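Local coordinates for PaaX domain-containing protein, C-domain protein (Mycobacterium tuberculosis, PDB 3KFW) that is of unknown function but is probably a DNA-binding transcriptional regulator of the PaaX type, at residues Leu161-Leu172 with Asp209-Ala218; Val9-His17 with Tyr219-Arg230. All coordinates share one frame; numbering follows the deposited sequence. Where two conformers were deposited one is given.

Contact 1: residues Leu161-Leu172 with Asp209-Ala218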
loop_
_atom_site.group_PDB
_atom_site.type_symbol
_atom_site.label_atom_id
_atom_site.label_comp_id
_atom_site.label_asym_id
_atom_site.label_seq_id
_atom_site.Cartn_x
_atom_site.Cartn_y
_atom_site.Cartn_z
ATOM N N LEU A 161 11.947 3.930 19.586
ATOM C CA LEU A 161 12.538 4.792 20.575
ATOM C C LEU A 161 13.349 4.086 21.631
ATOM O O LEU A 161 14.377 4.619 22.056
ATOM C CB LEU A 161 11.469 5.579 21.283
ATOM C CG LEU A 161 10.682 6.512 20.406
ATOM C CD1 LEU A 161 9.536 7.092 21.248
ATOM C CD2 LEU A 161 11.568 7.599 19.813
ATOM N N SER A 162 12.856 2.947 22.143
ATOM C CA SER A 162 13.637 2.209 23.156
ATOM C C SER A 162 14.948 1.674 22.539
ATOM O O SER A 162 15.975 1.679 23.199
ATOM C CB SER A 162 12.839 1.083 23.750
ATOM O OG SER A 162 12.486 0.190 22.700
ATOM N N GLY A 163 14.924 1.250 21.272
ATOM C CA GLY A 163 16.131 0.722 20.605
ATOM C C GLY A 163 17.168 1.787 20.328
ATOM O O GLY A 163 18.376 1.497 20.278
ATOM N N TRP A 164 16.714 3.019 20.121
ATOM C CA TRP A 164 17.630 4.088 19.786
ATOM C C TRP A 164 18.288 4.611 21.057
ATOM O O TRP A 164 19.437 5.029 21.020
ATOM C CB TRP A 164 16.889 5.238 19.139
ATOM C CG TRP A 164 17.778 6.309 18.495
ATOM C CD1 TRP A 164 18.105 6.435 17.130
ATOM C CD2 TRP A 164 18.380 7.446 19.159
ATOM N NE1 TRP A 164 18.911 7.567 16.954
ATOM C CE2 TRP A 164 19.090 8.193 18.174
ATOM C CE3 TRP A 164 18.423 7.877 20.487
ATOM C CZ2 TRP A 164 19.794 9.341 18.486
ATOM C CZ3 TRP A 164 19.144 9.047 20.803
ATOM C CH2 TRP A 164 19.817 9.761 19.800
ATOM N N THR A 165 17.501 4.617 22.135
ATOM C CA THR A 165 17.893 4.843 23.525
ATOM C C THR A 165 18.922 3.800 23.966
ATOM O O THR A 165 20.014 4.186 24.400
ATOM C CB THR A 165 16.613 4.748 24.445
ATOM O OG1 THR A 165 15.746 5.854 24.156
ATOM C CG2 THR A 165 16.945 4.674 25.967
ATOM N N GLU A 166 18.596 2.502 23.847
ATOM C CA GLU A 166 19.558 1.435 24.176
ATOM C C GLU A 166 20.890 1.565 23.402
ATOM O O GLU A 166 21.971 1.392 23.985
ATOM C CB GLU A 166 18.954 0.032 23.984
ATOM C CG GLU A 166 19.869 -1.145 24.467
ATOM C CD GLU A 166 19.075 -2.396 24.990
ATOM O OE1 GLU A 166 18.918 -2.558 26.249
ATOM O OE2 GLU A 166 18.593 -3.209 24.145
ATOM N N ALA A 167 20.816 1.907 22.116
ATOM C CA ALA A 167 22.033 2.035 21.272
ATOM C C ALA A 167 22.844 3.216 21.676
ATOM O O ALA A 167 24.072 3.166 21.564
ATOM C CB ALA A 167 21.722 2.110 19.767
ATOM N N GLY A 168 22.166 4.257 22.170
ATOM C CA GLY A 168 22.842 5.495 22.545
ATOM C C GLY A 168 23.650 5.315 23.834
ATOM O O GLY A 168 24.820 5.658 23.892
ATOM N N HIS A 169 23.001 4.799 24.870
ATOM C CA HIS A 169 23.659 4.389 26.103
ATOM C C HIS A 169 24.827 3.453 25.831
ATOM O O HIS A 169 25.853 3.633 26.437
ATOM C CB HIS A 169 22.629 3.784 27.105
ATOM C CG HIS A 169 21.740 4.826 27.693
ATOM N ND1 HIS A 169 22.240 5.977 28.293
ATOM C CD2 HIS A 169 20.391 4.929 27.751
ATOM C CE1 HIS A 169 21.235 6.739 28.688
ATOM N NE2 HIS A 169 20.105 6.129 28.362
ATOM N N ARG A 170 24.699 2.482 24.929
ATOM C CA ARG A 170 25.850 1.603 24.655
ATOM C C ARG A 170 27.080 2.405 24.131
ATOM O O ARG A 170 28.213 2.106 24.507
ATOM C CB ARG A 170 25.496 0.507 23.662
ATOM C CG ARG A 170 25.717 -0.936 24.206
ATOM C CD ARG A 170 24.965 -2.021 23.348
ATOM N NE ARG A 170 25.049 -1.707 21.903
ATOM C CZ ARG A 170 24.014 -1.656 21.046
ATOM N NH1 ARG A 170 22.755 -1.928 21.441
ATOM N NH2 ARG A 170 24.252 -1.348 19.769
ATOM N N LEU A 171 26.836 3.413 23.279
ATOM C CA LEU A 171 27.870 4.324 22.788
ATOM C C LEU A 171 28.493 5.229 23.868
ATOM O O LEU A 171 29.689 5.507 23.794
ATOM C CB LEU A 171 27.320 5.180 21.645
ATOM C CG LEU A 171 27.055 4.423 20.348
ATOM C CD1 LEU A 171 26.233 5.258 19.416
ATOM C CD2 LEU A 171 28.317 3.939 19.670
ATOM N N LEU A 172 27.685 5.693 24.836
ATOM C CA LEU A 172 28.188 6.408 26.030
ATOM C C LEU A 172 29.158 5.504 26.837
ATOM O O LEU A 172 30.287 5.913 27.109
ATOM C CB LEU A 172 27.030 6.997 26.907
ATOM C CG LEU A 172 26.250 8.180 26.238
ATOM C CD1 LEU A 172 24.796 8.461 26.737
ATOM C CD2 LEU A 172 27.051 9.539 26.116
ATOM N N ASP A 209 14.859 8.714 29.896
ATOM C CA ASP A 209 16.116 8.027 29.636
ATOM C C ASP A 209 16.635 8.293 28.195
ATOM O O ASP A 209 17.496 7.573 27.722
ATOM C CB ASP A 209 16.066 6.527 29.980
ATOM C CG ASP A 209 15.055 5.739 29.127
ATOM O OD1 ASP A 209 14.141 6.389 28.535
ATOM O OD2 ASP A 209 15.183 4.465 29.047
ATOM N N TRP A 210 16.149 9.343 27.538
ATOM C CA TRP A 210 16.634 9.699 26.213
ATOM C C TRP A 210 18.138 10.164 26.247
ATOM O O TRP A 210 18.463 11.129 26.960
ATOM C CB TRP A 210 15.739 10.802 25.637
ATOM C CG TRP A 210 16.014 11.067 24.209
ATOM C CD1 TRP A 210 16.699 12.132 23.691
ATOM C CD2 TRP A 210 15.618 10.246 23.071
ATOM N NE1 TRP A 210 16.754 12.028 22.313
ATOM C CE2 TRP A 210 16.115 10.891 21.902
ATOM C CE3 TRP A 210 14.916 9.035 22.938
ATOM C CZ2 TRP A 210 15.921 10.378 20.617
ATOM C CZ3 TRP A 210 14.714 8.506 21.667
ATOM C CH2 TRP A 210 15.214 9.178 20.512
ATOM N N PRO A 211 19.043 9.475 25.506
ATOM C CA PRO A 211 20.500 9.788 25.506
ATOM C C PRO A 211 20.993 10.922 24.561
ATOM O O PRO A 211 22.188 11.102 24.431
ATOM C CB PRO A 211 21.157 8.443 25.086
ATOM C CG PRO A 211 20.146 7.814 24.155
ATOM C CD PRO A 211 18.748 8.276 24.683
ATOM N N GLY A 212 20.098 11.692 23.948
ATOM C CA GLY A 212 20.466 12.736 22.961
ATOM C C GLY A 212 21.477 13.758 23.451
ATOM O O GLY A 212 22.540 13.946 22.831
ATOM N N ALA A 213 21.157 14.407 24.563
ATOM C CA ALA A 213 22.004 15.432 25.184
ATOM C C ALA A 213 23.377 14.886 25.638
ATOM O O ALA A 213 24.437 15.559 25.461
ATOM C CB ALA A 213 21.271 16.083 26.343
ATOM N N GLY A 214 23.336 13.684 26.235
ATOM C CA GLY A 214 24.538 12.945 26.617
ATOM C C GLY A 214 25.404 12.713 25.388
ATOM O O GLY A 214 26.625 12.908 25.439
ATOM N N LEU A 215 24.783 12.310 24.271
ATOM C CA LEU A 215 25.557 11.998 23.050
ATOM C C LEU A 215 26.168 13.265 22.413
ATOM O O LEU A 215 27.323 13.265 22.058
ATOM C CB LEU A 215 24.735 11.179 22.054
ATOM C CG LEU A 215 24.384 9.702 22.371
ATOM C CD1 LEU A 215 23.147 9.248 21.613
ATOM C CD2 LEU A 215 25.528 8.750 22.085
ATOM N N ARG A 216 25.410 14.357 22.324
ATOM C CA ARG A 216 25.944 15.662 21.911
ATOM C C ARG A 216 27.099 16.194 22.786
ATOM O O ARG A 216 28.117 16.656 22.218
ATOM C CB ARG A 216 24.824 16.714 21.807
ATOM C CG ARG A 216 23.988 16.513 20.601
ATOM C CD ARG A 216 22.730 17.354 20.562
ATOM N NE ARG A 216 21.978 16.868 19.409
ATOM C CZ ARG A 216 20.919 16.051 19.489
ATOM N NH1 ARG A 216 20.461 15.708 20.694
ATOM N NH2 ARG A 216 20.320 15.602 18.368
ATOM N N ALA A 217 26.961 16.154 24.118
ATOM C CA ALA A 217 28.043 16.571 25.054
ATOM C C ALA A 217 29.356 15.781 24.853
ATOM O O ALA A 217 30.454 16.371 24.841
ATOM C CB ALA A 217 27.594 16.517 26.520
ATOM N N ALA A 218 29.228 14.470 24.646
ATOM C CA ALA A 218 30.367 13.596 24.479
ATOM C C ALA A 218 31.031 13.876 23.146
ATOM O O ALA A 218 32.264 13.851 23.047
ATOM C CB ALA A 218 29.932 12.165 24.546
#

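Contact 2: residues Val9-His17 with Tyr219-Arg230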
loop_
_atom_site.group_PDB
_atom_site.type_symbol
_atom_site.label_atom_id
_atom_site.label_comp_id
_atom_site.label_asym_id
_atom_site.label_seq_id
_atom_site.Cartn_x
_atom_site.Cartn_y
_atom_site.Cartn_z
ATOM N N VAL A 9 42.604 13.400 9.147
ATOM C CA VAL A 9 42.993 14.825 8.959
ATOM C C VAL A 9 41.763 15.703 9.021
ATOM O O VAL A 9 41.845 16.802 9.534
ATOM C CB VAL A 9 43.968 15.198 7.758
ATOM C CG1 VAL A 9 44.804 14.000 7.318
ATOM C CG2 VAL A 9 43.251 15.869 6.582
ATOM N N LEU A 10 40.606 15.215 8.574
ATOM C CA LEU A 10 39.377 15.984 8.822
ATOM C C LEU A 10 39.164 16.297 10.310
ATOM O O LEU A 10 38.983 17.448 10.659
ATOM C CB LEU A 10 38.122 15.353 8.211
ATOM C CG LEU A 10 38.043 15.399 6.673
ATOM C CD1 LEU A 10 36.637 14.934 6.141
ATOM C CD2 LEU A 10 38.432 16.764 6.100
ATOM N N SER A 11 39.190 15.284 11.168
ATOM C CA SER A 11 39.014 15.493 12.607
ATOM C C SER A 11 40.086 16.371 13.207
ATOM O O SER A 11 39.804 17.196 14.035
ATOM C CB SER A 11 38.967 14.175 13.332
ATOM O OG SER A 11 37.639 13.676 13.258
ATOM N N VAL A 12 41.319 16.228 12.758
ATOM C CA VAL A 12 42.392 17.033 13.314
ATOM C C VAL A 12 42.227 18.517 12.927
ATOM O O VAL A 12 42.607 19.420 13.682
ATOM C CB VAL A 12 43.767 16.428 12.902
ATOM C CG1 VAL A 12 44.899 17.365 13.239
ATOM C CG2 VAL A 12 43.973 15.033 13.609
ATOM N N LEU A 13 41.618 18.771 11.770
ATOM C CA LEU A 13 41.359 20.130 11.341
ATOM C C LEU A 13 40.016 20.728 11.774
ATOM O O LEU A 13 39.767 21.903 11.588
ATOM C CB LEU A 13 41.642 20.317 9.808
ATOM C CG LEU A 13 43.086 19.945 9.417
ATOM C CD1 LEU A 13 43.249 19.876 7.925
ATOM C CD2 LEU A 13 44.051 20.967 10.035
ATOM N N LEU A 14 39.161 19.939 12.367
ATOM C CA LEU A 14 37.889 20.439 12.892
ATOM C C LEU A 14 38.029 21.794 13.617
ATOM O O LEU A 14 38.762 21.929 14.630
ATOM C CB LEU A 14 37.287 19.366 13.795
ATOM C CG LEU A 14 35.843 18.908 13.585
ATOM C CD1 LEU A 14 35.482 18.629 12.116
ATOM C CD2 LEU A 14 35.639 17.623 14.435
ATOM N N GLY A 15 37.368 22.805 13.028
ATOM C CA GLY A 15 37.299 24.149 13.578
ATOM C C GLY A 15 38.553 24.977 13.368
ATOM O O GLY A 15 38.635 26.093 13.888
ATOM N N ALA A 16 39.543 24.448 12.625
ATOM C CA ALA A 16 40.798 25.220 12.333
ATOM C C ALA A 16 40.487 26.391 11.433
ATOM O O ALA A 16 40.796 27.543 11.783
ATOM C CB ALA A 16 41.844 24.368 11.705
ATOM N N HIS A 17 39.826 26.090 10.305
ATOM C CA HIS A 17 39.515 27.077 9.269
ATOM C C HIS A 17 39.068 28.431 9.871
ATOM O O HIS A 17 38.195 28.450 10.707
ATOM C CB HIS A 17 38.484 26.533 8.286
ATOM C CG HIS A 17 38.481 27.264 6.985
ATOM N ND1 HIS A 17 37.884 28.504 6.828
ATOM C CD2 HIS A 17 39.040 26.960 5.786
ATOM C CE1 HIS A 17 38.048 28.916 5.583
ATOM N NE2 HIS A 17 38.753 28.002 4.932
ATOM N N TYR A 219 30.228 14.141 22.114
ATOM C CA TYR A 219 30.800 14.511 20.824
ATOM C C TYR A 219 31.474 15.859 20.926
ATOM O O TYR A 219 32.597 16.007 20.439
ATOM C CB TYR A 219 29.781 14.511 19.669
ATOM C CG TYR A 219 30.386 15.085 18.409
ATOM C CD1 TYR A 219 30.129 16.400 18.019
ATOM C CD2 TYR A 219 31.272 14.330 17.626
ATOM C CE1 TYR A 219 30.731 16.950 16.870
ATOM C CE2 TYR A 219 31.868 14.863 16.485
ATOM C CZ TYR A 219 31.598 16.167 16.119
ATOM O OH TYR A 219 32.187 16.678 14.985
ATOM N N HIS A 220 30.809 16.836 21.558
ATOM C CA HIS A 220 31.407 18.168 21.651
ATOM C C HIS A 220 32.634 18.182 22.559
ATOM O O HIS A 220 33.546 18.975 22.328
ATOM C CB HIS A 220 30.366 19.239 21.990
ATOM C CG HIS A 220 29.355 19.440 20.906
ATOM N ND1 HIS A 220 28.032 19.058 21.032
ATOM C CD2 HIS A 220 29.485 19.935 19.651
ATOM C CE1 HIS A 220 27.389 19.334 19.912
ATOM N NE2 HIS A 220 28.249 19.861 19.056
ATOM N N ASP A 221 32.694 17.263 23.537
ATOM C CA ASP A 221 33.926 17.079 24.358
ATOM C C ASP A 221 35.104 16.534 23.552
ATOM O O ASP A 221 36.256 16.977 23.704
ATOM C CB ASP A 221 33.685 16.194 25.588
ATOM C CG ASP A 221 32.943 16.932 26.683
ATOM O OD1 ASP A 221 32.856 18.169 26.590
ATOM O OD2 ASP A 221 32.419 16.300 27.631
ATOM N N PHE A 222 34.808 15.561 22.697
ATOM C CA PHE A 222 35.818 15.046 21.818
ATOM C C PHE A 222 36.275 16.111 20.795
ATOM O O PHE A 222 37.446 16.276 20.625
ATOM C CB PHE A 222 35.383 13.749 21.172
ATOM C CG PHE A 222 36.209 13.357 19.964
ATOM C CD1 PHE A 222 37.366 12.580 20.115
ATOM C CD2 PHE A 222 35.806 13.759 18.659
ATOM C CE1 PHE A 222 38.097 12.192 19.011
ATOM C CE2 PHE A 222 36.545 13.406 17.511
ATOM C CZ PHE A 222 37.700 12.612 17.689
ATOM N N ALA A 223 35.360 16.832 20.150
ATOM C CA ALA A 223 35.734 17.957 19.259
ATOM C C ALA A 223 36.609 19.023 19.968
ATOM O O ALA A 223 37.558 19.537 19.375
ATOM C CB ALA A 223 34.500 18.620 18.625
ATOM N N THR A 224 36.304 19.309 21.231
ATOM C CA THR A 224 37.080 20.236 22.042
ATOM C C THR A 224 38.496 19.719 22.321
ATOM O O THR A 224 39.465 20.474 22.140
ATOM C CB THR A 224 36.347 20.593 23.375
ATOM O OG1 THR A 224 35.030 21.028 23.066
ATOM C CG2 THR A 224 37.046 21.713 24.113
ATOM N N ALA A 225 38.626 18.463 22.757
ATOM C CA ALA A 225 39.957 17.852 22.978
ATOM C C ALA A 225 40.797 17.851 21.707
ATOM O O ALA A 225 42.019 18.053 21.760
ATOM C CB ALA A 225 39.840 16.425 23.535
HETATM N N MSE A 226 40.123 17.631 20.578
HETATM C CA MSE A 226 40.724 17.655 19.241
HETATM C C MSE A 226 41.303 19.042 18.903
HETATM O O MSE A 226 42.471 19.155 18.513
HETATM C CB MSE A 226 39.668 17.224 18.198
HETATM C CG MSE A 226 40.065 16.114 17.205
HETATM SE SE MSE A 226 41.043 14.550 17.944
HETATM C CE MSE A 226 42.775 15.025 17.229
ATOM N N ALA A 227 40.494 20.086 19.082
ATOM C CA ALA A 227 40.900 21.461 18.815
ATOM C C ALA A 227 41.978 21.936 19.766
ATOM O O ALA A 227 42.851 22.710 19.370
ATOM C CB ALA A 227 39.711 22.395 18.849
ATOM N N LYS A 228 41.934 21.456 21.004
ATOM C CA LYS A 228 42.954 21.820 21.994
ATOM C C LYS A 228 44.377 21.253 21.677
ATOM O O LYS A 228 45.385 21.941 21.869
ATOM C CB LYS A 228 42.477 21.430 23.394
ATOM C CG LYS A 228 43.428 21.829 24.503
ATOM C CD LYS A 228 42.884 21.371 25.853
ATOM C CE LYS A 228 43.941 21.496 26.967
ATOM N NZ LYS A 228 43.382 20.821 28.186
ATOM N N ARG A 229 44.438 20.016 21.172
ATOM C CA ARG A 229 45.685 19.375 20.720
ATOM C C ARG A 229 46.397 20.175 19.638
ATOM O O ARG A 229 47.629 20.159 19.535
ATOM C CB ARG A 229 45.388 17.998 20.140
ATOM C CG ARG A 229 45.149 16.926 21.161
ATOM C CD ARG A 229 44.876 15.595 20.499
ATOM N NE ARG A 229 46.079 14.989 19.916
ATOM C CZ ARG A 229 46.279 14.763 18.608
ATOM N NH1 ARG A 229 45.349 15.095 17.701
ATOM N NH2 ARG A 229 47.420 14.198 18.201
ATOM N N ARG A 230 45.599 20.856 18.821
ATOM C CA ARG A 230 46.074 21.597 17.673
ATOM C C ARG A 230 46.515 23.002 18.050
ATOM O O ARG A 230 47.190 23.659 17.266
ATOM C CB ARG A 230 44.979 21.628 16.614
ATOM C CG ARG A 230 45.369 22.236 15.322
ATOM C CD ARG A 230 44.194 22.529 14.430
ATOM N NE ARG A 230 43.152 23.320 15.068
ATOM C CZ ARG A 230 41.890 22.927 15.101
ATOM N NH1 ARG A 230 40.963 23.651 15.696
ATOM N NH2 ARG A 230 41.562 21.777 14.526
#

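Contact 1: residues Leu161-Leu172 with Asp209-Ala218
W164 and W210 meet as an offset stack: their six-membered rings lie almost parallel, planes at 6° and centroids 4.5 Å apart, with W164 CE3 3.5 Å from W210 CH2. For W164 this follows from a first torsion that sets CG anti to the backbone N and sends the indole from helix 161-177 to the start of helix 212-234. Its NE1 is satisfied by T197, and its ring also stacks with H194.

The buried part continues from the stack through T165, P211, G168 and L215. T165 OG1 lies 3.5 Å from W210 CE3 and also donates to L161 O, while T165 CG2 touches D209 O. P211, the N-cap residue of helix 212-234, brings CG against T165 O, and P211 CG also lies 3.7 Å from W164 CZ3. G168 has no side chain, and P211 CG and L215 CD1 each come to 3.9 Å from G168 CA. One turn further on, L215 enters as a knob among W164, G168, L171 and L172, with L215 CD1 lying 3.8 Å from W164 CH2. L172 closes this end, with CD1 on P211 CB and CD2 against the backbone of G214.

The flank where H169 and D209 are exposed is thinner. H169 NE2 donates to D209 O (3.0 Å), a bond bent to 146° at the hydrogen and tilted from both the imidazole and carbonyl planes. P211 CB meanwhile lies over one face of that imidazole in a CH-pi contact.

The axes of the short helical segments approach to 9.8 Å at 32°. Aromatic and aliphatic surfaces supply most of this junction, and its single direct hydrogen bond between segments lies at the exposed margin.

Contact 2: residues Val9-His17 with Tyr219-Arg230
R230, on the long helix 212-234, reaches the end of helix 5-13, the first helix of the PaaX-like region assigned to the helix-turn-helix clan. The short helical segments cross almost perpendicularly, at -82°, with axes 9.2 Å apart. R230 bonds two carbonyls, of V12 and L14, where the N-terminal helix gives way to a turn.

Followed outward, the R230 chain leaves CB with CG anti to the backbone N and stays extended through chi2. R230 CD then passes V12 O at 3.6 Å and approaches A16 CB. After a bend at chi3 (53°), R230 NE lies 3.8 Å from A16 CB. R230 CZ is 3.7 Å from A16 CB, which sits over the centre of one guanidinium face. The opposite face rests on A227 CA, so the flat group is sandwiched between its own helix and the turn. R230 NH1 donates to L14 O at 3.0 Å. NH2 donates both to V12 O and to L14 O, with all three bonds near the guanidinium plane. L14 O thus receives both terminal nitrogens from the same face of its carbonyl plane.

Van der Waals contacts continue along helix 212-234. L14 CD2 touches A223 CB and the hydroxyl of Y219, while M226, present as selenomethionine, brings its CG to 3.4 Å from S11 O. F222 presents its ring edge to S11 OG, and F185 of helix 181-195 touches both residues. R229 NH2 forms a salt bridge with D32 and a hydrogen bond to L29 O, adding a polar link to the N-terminal region.

The shortest of the R230 bonds is from R230 NH2 to V12 O, at 2.7 Å, with the nitrogen tilted 30° from the carbonyl plane.

Overall arrangement
Contacts 1 and 2 occupy successive portions of helix 212-234, and their segments adjoin in sequence between A218 and Y219. Their centres lie about 22 Å apart, and there is no other touch between them. Contact 1 pairs segments 37 residues apart within the C-terminal part of the chain; contact 2 spans 202 residues, back to the N-terminal helix. Helix 181-195 touches both: M191 meets L215 and A218, whereas F185 meets S11 and F222. The long helix therefore physically joins helix 161-177 to the putative DNA-binding region. The contact centres stand about 14 and 15 Å from the chain centre.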